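Local coordinates for protein 4-alpha-glucanotransferase (Corynebacterium glutamicum, PDB 5B68) that belongs to the amylomaltase (disproportionating enzyme) family and carries a TIM-barrel domain together with an N-terminal beta-sandwich domain, at residues R241-I246 with W358-C363; G196-L201 with E365-A370; M221-P226 with P237-F242; I248-I253 with L294-A299. All blocks are in the same frame, centred on the assembly; numbering follows the deposited sequence.

Interaction 1 of 4, residues R241-I246 with W358-C363; sequences RFINPI and WLQWLC
With CG anti to its own carbonyl carbon (chi1 -64°) and a bend at chi2 (-60°) that sets CD beside the loop, Gln360 reaches the backbone of Ile243. The terminal amide then makes two bonds to one residue. Ile243 N donates to Gln360 OE1 at 2.9 Å, nearly straight, with the donor tilted 20° from the amide's carbonyl plane. Gln360 NE2 donates to Ile243 O at 2.8 Å, in the carbonyl plane and on a lone pair of that oxygen. The paired bonds fix the rotation of the amide and satisfy the N-H and C=O of one loop residue.

The same amide stands almost perpendicular to the ring of Phe242. Gln360 OE1 lies at the ring edge, near its plane, and comes within 3.3 Å of Phe242 CB. Phe327 of helix 307-338 stacks on the Phe242 ring.

Apolar contacts continue along the helix. Cys363 CB meets Ile243 CG2 at 3.8 Å, and Cys363 SG lies 3.8 Å from Pro245 CA. Pro245 and Leu359 cross at about a right angle, with Leu359 CD1 4.0 Å from Pro245 CB. Tyr290 of helix 286-301 also touches Pro245.

Beyond the helix contact, Ile246 N donates to Asn244 OD1, which closes an Asx turn where the loop enters its 3-10 segment. The whole is a buried loop-on-helix contact: helix 349-376 of the TIM-barrel family region receives the long connection that follows barrel strand 215-218.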
# COMPACT_ATOMS: atom_id res chain seq x y z
N ARG A 241 -2.49 -2.37 -8.86
CA ARG A 241 -1.96 -3.59 -9.40
C ARG A 241 -0.79 -3.33 -10.35
O ARG A 241 0.26 -3.86 -10.18
CB ARG A 241 -3.03 -4.33 -10.16
CG ARG A 241 -2.58 -5.65 -10.74
CD ARG A 241 -3.67 -6.53 -11.31
NE ARG A 241 -3.07 -7.59 -12.08
CZ ARG A 241 -3.76 -8.47 -12.81
NH1 ARG A 241 -3.09 -9.30 -13.58
NH2 ARG A 241 -5.12 -8.49 -12.81
N PHE A 242 -1.05 -2.54 -11.37
CA PHE A 242 -0.07 -2.29 -12.39
C PHE A 242 0.93 -1.21 -12.03
O PHE A 242 0.74 -0.50 -11.10
CB PHE A 242 -0.76 -2.07 -13.72
CG PHE A 242 -1.61 -3.22 -14.10
CD1 PHE A 242 -1.04 -4.36 -14.60
CD2 PHE A 242 -2.95 -3.20 -13.87
CE1 PHE A 242 -1.81 -5.44 -14.91
CE2 PHE A 242 -3.73 -4.28 -14.17
CZ PHE A 242 -3.16 -5.40 -14.70
N ILE A 243 2.01 -1.16 -12.80
CA ILE A 243 3.23 -0.42 -12.41
C ILE A 243 3.42 0.82 -13.27
O ILE A 243 3.10 0.80 -14.48
CB ILE A 243 4.44 -1.32 -12.60
CG1 ILE A 243 4.30 -2.67 -11.87
CG2 ILE A 243 5.75 -0.62 -12.23
CD1 ILE A 243 4.14 -2.56 -10.38
N ASN A 244 3.97 1.88 -12.68
CA ASN A 244 4.12 3.18 -13.37
C ASN A 244 5.28 3.04 -14.40
O ASN A 244 6.41 2.87 -14.04
CB ASN A 244 4.43 4.29 -12.37
CG ASN A 244 4.26 5.65 -12.96
OD1 ASN A 244 4.38 5.81 -14.16
ND2 ASN A 244 3.96 6.64 -12.13
N PRO A 245 4.97 3.09 -15.71
CA PRO A 245 6.02 3.06 -16.71
C PRO A 245 6.99 4.24 -16.73
O PRO A 245 7.99 4.11 -17.39
CB PRO A 245 5.23 2.93 -18.07
CG PRO A 245 3.83 2.59 -17.65
CD PRO A 245 3.64 3.30 -16.34
N ILE A 246 6.76 5.29 -15.95
CA ILE A 246 7.72 6.39 -15.81
C ILE A 246 9.09 5.95 -15.34
O ILE A 246 10.10 6.66 -15.60
CB ILE A 246 7.21 7.48 -14.95
CG1 ILE A 246 7.85 8.83 -15.37
CG2 ILE A 246 7.31 7.21 -13.45
CD1 ILE A 246 7.29 9.96 -14.55
N TRP A 358 2.51 -3.99 -23.25
CA TRP A 358 3.92 -4.18 -23.42
C TRP A 358 4.68 -3.36 -22.39
O TRP A 358 5.67 -3.87 -21.85
CB TRP A 358 4.27 -3.80 -24.88
CG TRP A 358 5.71 -3.78 -25.25
CD1 TRP A 358 6.46 -4.82 -25.51
CD2 TRP A 358 6.50 -2.61 -25.46
NE1 TRP A 358 7.74 -4.40 -25.89
CE2 TRP A 358 7.76 -3.03 -25.86
CE3 TRP A 358 6.24 -1.25 -25.36
CZ2 TRP A 358 8.81 -2.14 -26.13
CZ3 TRP A 358 7.30 -0.34 -25.67
CH2 TRP A 358 8.57 -0.81 -26.03
N LEU A 359 4.24 -2.12 -22.13
CA LEU A 359 4.87 -1.32 -21.02
C LEU A 359 4.85 -2.06 -19.68
O LEU A 359 5.83 -2.03 -18.97
CB LEU A 359 4.15 -0.01 -20.80
CG LEU A 359 4.27 0.98 -21.96
CD1 LEU A 359 3.63 2.32 -21.64
CD2 LEU A 359 5.72 1.15 -22.39
N GLN A 360 3.74 -2.75 -19.35
CA GLN A 360 3.73 -3.58 -18.13
C GLN A 360 4.72 -4.69 -18.17
O GLN A 360 5.31 -5.01 -17.13
CB GLN A 360 2.30 -4.04 -17.83
CG GLN A 360 1.37 -2.91 -17.52
CD GLN A 360 1.85 -2.15 -16.33
OE1 GLN A 360 2.09 -2.73 -15.26
NE2 GLN A 360 1.98 -0.85 -16.48
N TRP A 361 4.93 -5.34 -19.32
CA TRP A 361 5.90 -6.43 -19.45
C TRP A 361 7.34 -5.88 -19.19
O TRP A 361 8.15 -6.50 -18.45
CB TRP A 361 5.79 -7.10 -20.86
CG TRP A 361 6.82 -8.08 -21.14
CD1 TRP A 361 7.10 -9.25 -20.46
CD2 TRP A 361 7.76 -8.04 -22.22
NE1 TRP A 361 8.13 -9.91 -21.03
CE2 TRP A 361 8.52 -9.22 -22.15
CE3 TRP A 361 8.00 -7.11 -23.25
CZ2 TRP A 361 9.57 -9.48 -23.05
CZ3 TRP A 361 8.98 -7.42 -24.18
CH2 TRP A 361 9.78 -8.56 -24.04
N LEU A 362 7.61 -4.67 -19.69
CA LEU A 362 8.90 -4.04 -19.50
C LEU A 362 9.07 -3.73 -18.01
O LEU A 362 10.20 -3.92 -17.47
CB LEU A 362 8.99 -2.72 -20.28
CG LEU A 362 8.95 -2.93 -21.83
CD1 LEU A 362 9.00 -1.54 -22.39
CD2 LEU A 362 10.02 -3.78 -22.44
N CYS A 363 8.03 -3.20 -17.39
CA CYS A 363 8.10 -2.87 -15.94
C CYS A 363 8.38 -4.18 -15.19
O CYS A 363 9.23 -4.23 -14.26
CB CYS A 363 6.82 -2.25 -15.44
SG CYS A 363 6.50 -0.59 -15.95

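Interaction 2 of 4, residues G196-L201 with E365-A370; sequences GDFNDL and EQLAAA
The Phe198 ring meets Gln366 OE1 at its edge, in plane, while Leu367 CG and Gln366 CB approach it obliquely. The ring and the Gln366 amide are turned 86° against each other. This is helix-on-helix packing in the TIM-barrel region, between the start of helix 198-209 and helix 349-376.

Two neighbouring residues of the second helix approach Phe198 from the same side of its ring plane, along different parts of the ring. Both Gln366 CB and Gln366 OE1 come to 3.4 Å from Phe198 CD2. Leu367 CG lies 3.5 Å from Phe198 CE1. Phe198 CG is anti to its carbonyl carbon (chi1 -60°), on a CB that points toward the second helix. The amide oxygen of Gln366 also accepts from Arg249 N, so its polar end is held by the backbone of the loop that runs from strand 215-218 to helix 261-277.

One turn on, Leu201 repeats the apolar contact. Its CD2 meets Leu367 CD2 and the methyl of Ala370. Leu201 CA and Ala370 CA are 6.1 Å apart here. Leu216 and Ile218 of strand 215-218 also touch Leu201.

A capping box starts the first helix. Asp200 N donates to Asp197 OD1 at 3.0 Å, and Asp197 N donates back to Asp200 OD2. Arg249 forms salt bridges with both carboxylates. Back at the interface, Ala370 CB rests 3.8 Å from Phe198 O.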
# COMPACT_ATOMS: atom_id res chain seq x y z
N GLY A 196 14.80 8.93 -10.56
CA GLY A 196 15.26 7.53 -10.46
C GLY A 196 14.34 6.58 -11.22
O GLY A 196 13.11 6.86 -11.34
N ASP A 197 14.91 5.50 -11.67
CA ASP A 197 14.24 4.51 -12.52
C ASP A 197 14.56 3.12 -12.02
O ASP A 197 15.20 2.96 -10.95
CB ASP A 197 14.61 4.78 -14.00
CG ASP A 197 16.11 4.64 -14.30
OD1 ASP A 197 16.78 3.75 -13.73
OD2 ASP A 197 16.65 5.40 -15.15
N PHE A 198 14.10 2.09 -12.73
CA PHE A 198 14.29 0.68 -12.22
C PHE A 198 15.77 0.31 -12.18
O PHE A 198 16.20 -0.54 -11.40
CB PHE A 198 13.54 -0.40 -13.09
CG PHE A 198 12.03 -0.19 -13.14
CD1 PHE A 198 11.28 -0.21 -11.99
CD2 PHE A 198 11.38 -0.08 -14.35
CE1 PHE A 198 9.90 -0.10 -12.03
CE2 PHE A 198 10.00 0.02 -14.41
CZ PHE A 198 9.26 0.07 -13.24
N ASN A 199 16.57 0.86 -13.10
CA ASN A 199 17.99 0.62 -13.05
C ASN A 199 18.59 1.15 -11.79
O ASN A 199 19.31 0.46 -11.07
CB ASN A 199 18.69 1.22 -14.28
CG ASN A 199 20.16 0.87 -14.36
OD1 ASN A 199 20.94 1.28 -13.52
ND2 ASN A 199 20.53 0.10 -15.36
N ASP A 200 18.24 2.41 -11.51
CA ASP A 200 18.64 3.02 -10.26
C ASP A 200 18.24 2.24 -9.01
O ASP A 200 18.99 2.21 -8.04
CB ASP A 200 18.15 4.46 -10.12
CG ASP A 200 18.61 5.36 -11.27
OD1 ASP A 200 19.79 5.34 -11.55
OD2 ASP A 200 17.79 6.14 -11.84
N LEU A 201 17.04 1.68 -9.04
CA LEU A 201 16.54 0.82 -7.95
C LEU A 201 17.50 -0.31 -7.66
O LEU A 201 17.92 -0.58 -6.49
CB LEU A 201 15.14 0.29 -8.28
CG LEU A 201 14.48 -0.66 -7.28
CD1 LEU A 201 14.32 0.07 -5.97
CD2 LEU A 201 13.14 -1.11 -7.82
N GLU A 365 9.92 -6.99 -16.22
CA GLU A 365 11.27 -7.50 -16.35
C GLU A 365 12.32 -6.55 -15.71
O GLU A 365 13.34 -7.06 -15.25
CB GLU A 365 11.62 -7.86 -17.81
CG GLU A 365 11.81 -6.69 -18.74
CD GLU A 365 12.15 -7.13 -20.21
OE1 GLU A 365 12.23 -6.27 -21.12
OE2 GLU A 365 12.31 -8.36 -20.42
N GLN A 366 12.11 -5.24 -15.72
CA GLN A 366 13.10 -4.34 -15.13
C GLN A 366 13.07 -4.44 -13.61
O GLN A 366 14.13 -4.39 -12.97
CB GLN A 366 12.91 -2.88 -15.57
CG GLN A 366 13.33 -2.79 -17.07
CD GLN A 366 13.68 -1.41 -17.58
OE1 GLN A 366 13.71 -0.41 -16.86
NE2 GLN A 366 13.82 -1.34 -18.91
N LEU A 367 11.87 -4.62 -13.08
CA LEU A 367 11.73 -4.85 -11.61
C LEU A 367 12.29 -6.18 -11.19
O LEU A 367 12.91 -6.29 -10.14
CB LEU A 367 10.27 -4.80 -11.21
CG LEU A 367 9.66 -3.45 -11.00
CD1 LEU A 367 8.17 -3.58 -10.76
CD2 LEU A 367 10.33 -2.81 -9.76
N ALA A 368 12.06 -7.23 -11.99
CA ALA A 368 12.71 -8.51 -11.71
C ALA A 368 14.23 -8.38 -11.71
O ALA A 368 14.88 -8.95 -10.85
CB ALA A 368 12.32 -9.53 -12.74
N ALA A 369 14.79 -7.63 -12.65
CA ALA A 369 16.24 -7.50 -12.71
C ALA A 369 16.77 -6.70 -11.51
O ALA A 369 17.83 -7.05 -10.98
CB ALA A 369 16.68 -6.83 -14.00
N ALA A 370 15.99 -5.72 -11.08
CA ALA A 370 16.37 -4.97 -9.87
C ALA A 370 16.40 -5.90 -8.66
O ALA A 370 17.33 -5.82 -7.82
CB ALA A 370 15.47 -3.79 -9.59

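Interaction 3 of 4, residues M221-P226 with P237-F242; sequences MHAAEP and PTTRRF
Ala223 N donates to Phe242 O at 2.9 Å, with the donor 36° out of that carbonyl plane. The same oxygen receives a CA-H...O contact from His222 CA, so two neighbouring residues grip it. These two stretches belong to one long loop after strand 215-218 of the TIM barrel. The loop doubles back on itself without forming a regular strand pair. A second backbone bond runs the other way, from Thr238 N to Ala223 O at 2.9 Å.

The His222 side chain packs against Pro237 and Arg240. Arg240 CA lies over one face of its ring, 4.0 Å from the centroid, in a CH-pi contact. His222 and Pro237 lie side by side and point the same way, with His222 CB 3.5 Å from Pro237 CB. Water 1 sits in plane at the ring edge, 2.9 Å from His222 ND1. It lies 2.9 Å from Arg240 O, to which it can donate, though it has more acceptors nearby than protons. His222 NE2 is hydrogen-bonded to Ala388 N, so the ring is held from both nitrogens.

Thr239 OG1 accepts from Arg241 N, which closes an ST turn, and it also bonds Asp397 OD1. The Arg240 guanidinium leads away to Ala388 O and a glycerol. Thr239 O is buried with no polar partner in the model; it lies 3.1 Å from His222 CB. Thr239 CG2 meets Ala223 CB at 3.7 Å.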
# COMPACT_ATOMS: atom_id res chain seq x y z
N MET A 221 4.98 2.05 -6.23
CA MET A 221 5.35 2.17 -7.65
C MET A 221 4.18 1.91 -8.63
O MET A 221 4.36 1.56 -9.82
CB MET A 221 6.43 1.15 -7.91
CG MET A 221 7.64 1.24 -6.97
SD MET A 221 8.64 2.68 -7.41
CE MET A 221 9.52 1.96 -8.80
N HIS A 222 2.99 2.06 -8.09
CA HIS A 222 1.76 1.80 -8.83
C HIS A 222 1.59 2.81 -9.98
O HIS A 222 1.94 3.98 -9.90
CB HIS A 222 0.53 1.95 -7.95
CG HIS A 222 0.58 1.31 -6.61
ND1 HIS A 222 0.71 -0.05 -6.45
CD2 HIS A 222 0.43 1.83 -5.36
CE1 HIS A 222 0.66 -0.34 -5.16
NE2 HIS A 222 0.55 0.79 -4.48
N ALA A 223 0.98 2.34 -11.06
CA ALA A 223 0.79 3.18 -12.22
C ALA A 223 -0.14 4.34 -11.92
O ALA A 223 -1.08 4.22 -11.18
CB ALA A 223 0.24 2.36 -13.38
N ALA A 224 0.14 5.47 -12.55
CA ALA A 224 -0.71 6.62 -12.48
C ALA A 224 -1.26 6.85 -13.88
O ALA A 224 -1.42 5.93 -14.63
CB ALA A 224 0.04 7.83 -11.96
N GLU A 225 -1.58 8.08 -14.21
CA GLU A 225 -2.01 8.41 -15.56
C GLU A 225 -1.04 7.89 -16.62
O GLU A 225 0.15 7.93 -16.42
CB GLU A 225 -2.18 9.92 -15.68
CG GLU A 225 -3.29 10.46 -14.79
CD GLU A 225 -2.83 10.86 -13.40
OE1 GLU A 225 -1.67 10.63 -13.06
OE2 GLU A 225 -3.65 11.39 -12.64
N PRO A 226 -1.57 7.37 -17.73
CA PRO A 226 -0.76 6.77 -18.75
C PRO A 226 -0.02 7.75 -19.65
O PRO A 226 0.82 7.31 -20.45
CB PRO A 226 -1.77 5.99 -19.61
CG PRO A 226 -3.05 6.73 -19.45
CD PRO A 226 -3.00 7.43 -18.10
N PRO A 237 -2.50 6.59 -6.85
CA PRO A 237 -2.27 6.01 -8.18
C PRO A 237 -3.59 5.71 -8.85
O PRO A 237 -4.65 5.87 -8.22
CB PRO A 237 -1.55 4.72 -7.85
CG PRO A 237 -2.21 4.30 -6.55
CD PRO A 237 -2.30 5.58 -5.78
N THR A 238 -3.52 5.28 -10.08
CA THR A 238 -4.75 4.94 -10.89
C THR A 238 -5.14 3.48 -10.69
O THR A 238 -6.31 3.11 -10.91
CB THR A 238 -4.54 5.30 -12.40
OG1 THR A 238 -5.81 5.65 -13.01
CG2 THR A 238 -3.90 4.23 -13.14
N THR A 239 -4.24 2.68 -10.18
CA THR A 239 -4.47 1.25 -9.94
C THR A 239 -3.52 0.93 -8.80
O THR A 239 -2.52 1.67 -8.60
CB THR A 239 -4.15 0.40 -11.20
OG1 THR A 239 -4.28 -1.01 -10.96
CG2 THR A 239 -2.70 0.67 -11.81
N ARG A 240 -3.78 -0.13 -8.05
CA ARG A 240 -2.79 -0.67 -7.13
C ARG A 240 -2.16 -1.97 -7.66
O ARG A 240 -1.35 -2.65 -6.98
CB ARG A 240 -3.41 -0.87 -5.76
CG ARG A 240 -3.76 0.45 -5.15
CD ARG A 240 -4.11 0.33 -3.72
NE ARG A 240 -5.28 -0.53 -3.47
CZ ARG A 240 -5.48 -1.16 -2.32
NH1 ARG A 240 -6.62 -1.88 -2.16
NH2 ARG A 240 -4.58 -1.08 -1.31
N ARG A 241 -2.49 -2.37 -8.86
CA ARG A 241 -1.96 -3.59 -9.40
C ARG A 241 -0.79 -3.33 -10.35
O ARG A 241 0.26 -3.86 -10.18
CB ARG A 241 -3.03 -4.33 -10.16
CG ARG A 241 -2.58 -5.65 -10.74
CD ARG A 241 -3.67 -6.53 -11.31
NE ARG A 241 -3.07 -7.59 -12.08
CZ ARG A 241 -3.76 -8.47 -12.81
NH1 ARG A 241 -3.09 -9.30 -13.58
NH2 ARG A 241 -5.12 -8.49 -12.81
N PHE A 242 -1.05 -2.54 -11.37
CA PHE A 242 -0.07 -2.29 -12.39
C PHE A 242 0.93 -1.21 -12.03
O PHE A 242 0.74 -0.50 -11.10
CB PHE A 242 -0.76 -2.07 -13.72
CG PHE A 242 -1.61 -3.22 -14.10
CD1 PHE A 242 -1.04 -4.36 -14.60
CD2 PHE A 242 -2.95 -3.20 -13.87
CE1 PHE A 242 -1.81 -5.44 -14.91
CE2 PHE A 242 -3.73 -4.28 -14.17
CZ PHE A 242 -3.16 -5.40 -14.70
O HOH W 1 1.31 -2.25 -8.18

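Interaction 4 of 4, residues I248-I253 with L294-A299; sequences IRVEDI and LQVLRA
Leu297 and Val296 of helix 286-301 meet three branched side chains of the loop at 248-253, and the contact between them is apolar. Leu297 is touched at three of its atoms. Its CD2 meets Ile253 CD1 at 3.5 Å, which is tighter than usual for two carbons, and these side chains cross at about a right angle. Its CD1 lies 4.2 Å from Ile248 CD1. Its chi1 (-76°) puts CG anti to the carbonyl carbon, where Leu297 CG lies 4.0 Å from Val250 CG1. The methyls come nearer the loop than the direction of CB suggests. Val296 adds a separate pair: its CG1 meets Val250 CG2 at 3.8 Å. Val250 thus touches both helix residues, one with each methyl. Leu362 of helix 349-376 also packs on Leu297, and Ile267 and Met270 of helix 261-277 on Val296.

Backbone hydrogen bonds shape each side separately. Asp252 N donates to Arg249 O and Ile253 N to Val250 O, and these short-range bonds hold the 3-10 segment. This turn brings Val250 and Ile253 round to the same helix.

Polar groups of the loop find partners elsewhere. Glu251 forms a salt bridge with Arg275, and Ile248 O is hydrogen-bonded to Lys293 NZ.

The touching residues are all buried, and methyl and methine groups make the contact. Across these segments it therefore probably rests on shape and the exclusion of water rather than on directed polar bonds.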
# COMPACT_ATOMS: atom_id res chain seq x y z
N ILE A 248 10.66 3.09 -16.28
CA ILE A 248 11.39 2.35 -17.22
C ILE A 248 12.66 3.11 -17.63
O ILE A 248 12.59 4.34 -17.92
CB ILE A 248 10.56 2.11 -18.48
CG1 ILE A 248 9.37 1.16 -18.18
CG2 ILE A 248 11.43 1.51 -19.56
CD1 ILE A 248 8.39 1.09 -19.35
N ARG A 249 13.80 2.43 -17.65
CA ARG A 249 14.99 2.99 -18.26
C ARG A 249 15.03 2.48 -19.67
O ARG A 249 15.26 1.32 -19.91
CB ARG A 249 16.27 2.57 -17.58
CG ARG A 249 17.48 3.09 -18.35
CD ARG A 249 18.77 3.09 -17.56
NE ARG A 249 18.76 3.99 -16.43
CZ ARG A 249 19.84 4.22 -15.70
NH1 ARG A 249 20.96 3.62 -16.02
NH2 ARG A 249 19.80 5.02 -14.65
N VAL A 250 14.81 3.38 -20.60
CA VAL A 250 14.55 2.92 -21.97
C VAL A 250 15.75 2.30 -22.60
O VAL A 250 15.65 1.36 -23.42
CB VAL A 250 13.94 4.07 -22.84
CG1 VAL A 250 12.66 4.63 -22.22
CG2 VAL A 250 14.96 5.17 -23.14
N GLU A 251 16.93 2.83 -22.26
CA GLU A 251 18.20 2.29 -22.76
C GLU A 251 18.48 0.85 -22.34
O GLU A 251 19.25 0.16 -23.01
CB GLU A 251 19.41 3.20 -22.42
CG GLU A 251 19.31 4.64 -22.93
CD GLU A 251 18.69 5.61 -21.95
OE1 GLU A 251 17.97 5.19 -20.96
OE2 GLU A 251 18.92 6.82 -22.17
N ASP A 252 17.84 0.36 -21.27
CA ASP A 252 18.01 -1.05 -20.87
C ASP A 252 17.09 -2.04 -21.60
O ASP A 252 17.24 -3.27 -21.46
CB ASP A 252 17.72 -1.19 -19.34
CG ASP A 252 18.78 -0.55 -18.47
OD1 ASP A 252 19.84 -0.12 -18.98
OD2 ASP A 252 18.54 -0.44 -17.25
N ILE A 253 16.18 -1.54 -22.43
CA ILE A 253 15.29 -2.46 -23.12
C ILE A 253 16.13 -3.16 -24.24
O ILE A 253 16.74 -2.47 -25.04
CB ILE A 253 14.08 -1.73 -23.73
CG1 ILE A 253 13.25 -0.92 -22.71
CG2 ILE A 253 13.20 -2.76 -24.45
CD1 ILE A 253 12.36 0.16 -23.32
N LEU A 294 7.82 8.22 -23.14
CA LEU A 294 6.69 7.59 -23.87
C LEU A 294 6.95 7.68 -25.38
O LEU A 294 6.75 6.72 -26.14
CB LEU A 294 5.38 8.24 -23.49
CG LEU A 294 4.86 7.84 -22.11
CD1 LEU A 294 3.88 8.82 -21.50
CD2 LEU A 294 4.34 6.42 -22.19
N GLN A 295 7.50 8.81 -25.81
CA GLN A 295 7.85 8.97 -27.20
C GLN A 295 8.90 7.97 -27.66
O GLN A 295 8.80 7.39 -28.73
CB GLN A 295 8.34 10.39 -27.45
CG GLN A 295 8.79 10.59 -28.88
CD GLN A 295 9.10 12.04 -29.14
OE1 GLN A 295 8.59 12.64 -30.09
NE2 GLN A 295 9.90 12.65 -28.25
N VAL A 296 9.93 7.75 -26.86
CA VAL A 296 10.90 6.75 -27.20
C VAL A 296 10.30 5.35 -27.17
O VAL A 296 10.63 4.51 -28.03
CB VAL A 296 12.11 6.79 -26.20
CG1 VAL A 296 13.07 5.66 -26.45
CG2 VAL A 296 12.76 8.18 -26.28
N LEU A 297 9.45 5.09 -26.14
CA LEU A 297 8.88 3.72 -25.98
C LEU A 297 8.02 3.39 -27.22
O LEU A 297 8.11 2.29 -27.73
CB LEU A 297 8.07 3.63 -24.72
CG LEU A 297 9.00 3.54 -23.51
CD1 LEU A 297 8.27 4.04 -22.27
CD2 LEU A 297 9.48 2.08 -23.36
N ARG A 298 7.35 4.41 -27.75
CA ARG A 298 6.54 4.27 -28.97
C ARG A 298 7.42 3.86 -30.13
O ARG A 298 7.05 2.96 -30.89
CB ARG A 298 5.69 5.52 -29.26
CG ARG A 298 4.48 5.63 -28.36
CD ARG A 298 3.55 6.73 -28.81
NE ARG A 298 4.13 8.04 -28.57
CZ ARG A 298 3.92 8.81 -27.49
NH1 ARG A 298 3.15 8.41 -26.48
NH2 ARG A 298 4.50 10.00 -27.44
N ALA A 299 8.61 4.44 -30.24
CA ALA A 299 9.57 3.96 -31.25
C ALA A 299 10.11 2.56 -31.01
O ALA A 299 10.25 1.76 -31.93
CB ALA A 299 10.70 4.98 -31.43

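How the interactions relate
All four contacts are buried, but their chemistry differs. Interactions 1 and 2 both use helix 349-376 and touch directly: Ile243 CG2 packs on Phe198 CZ at 3.7 Å. Interaction 3 lies nearest the chain centre, about 12 Å from contact centre to chain centre, and relies most on backbone bonds and water. It shares Arg241 and Phe242 with interaction 1, where a side-chain amide, not the backbone, bonds the loop. Interaction 4 is farthest out, about 27 Å between the same centres, and is apolar across its segments. Leu362 joins it to interaction 1, while Asn199 and Asp252 join it to interaction 2. One long loop after strand 215-218 supplies segments to interactions 1, 3 and 4.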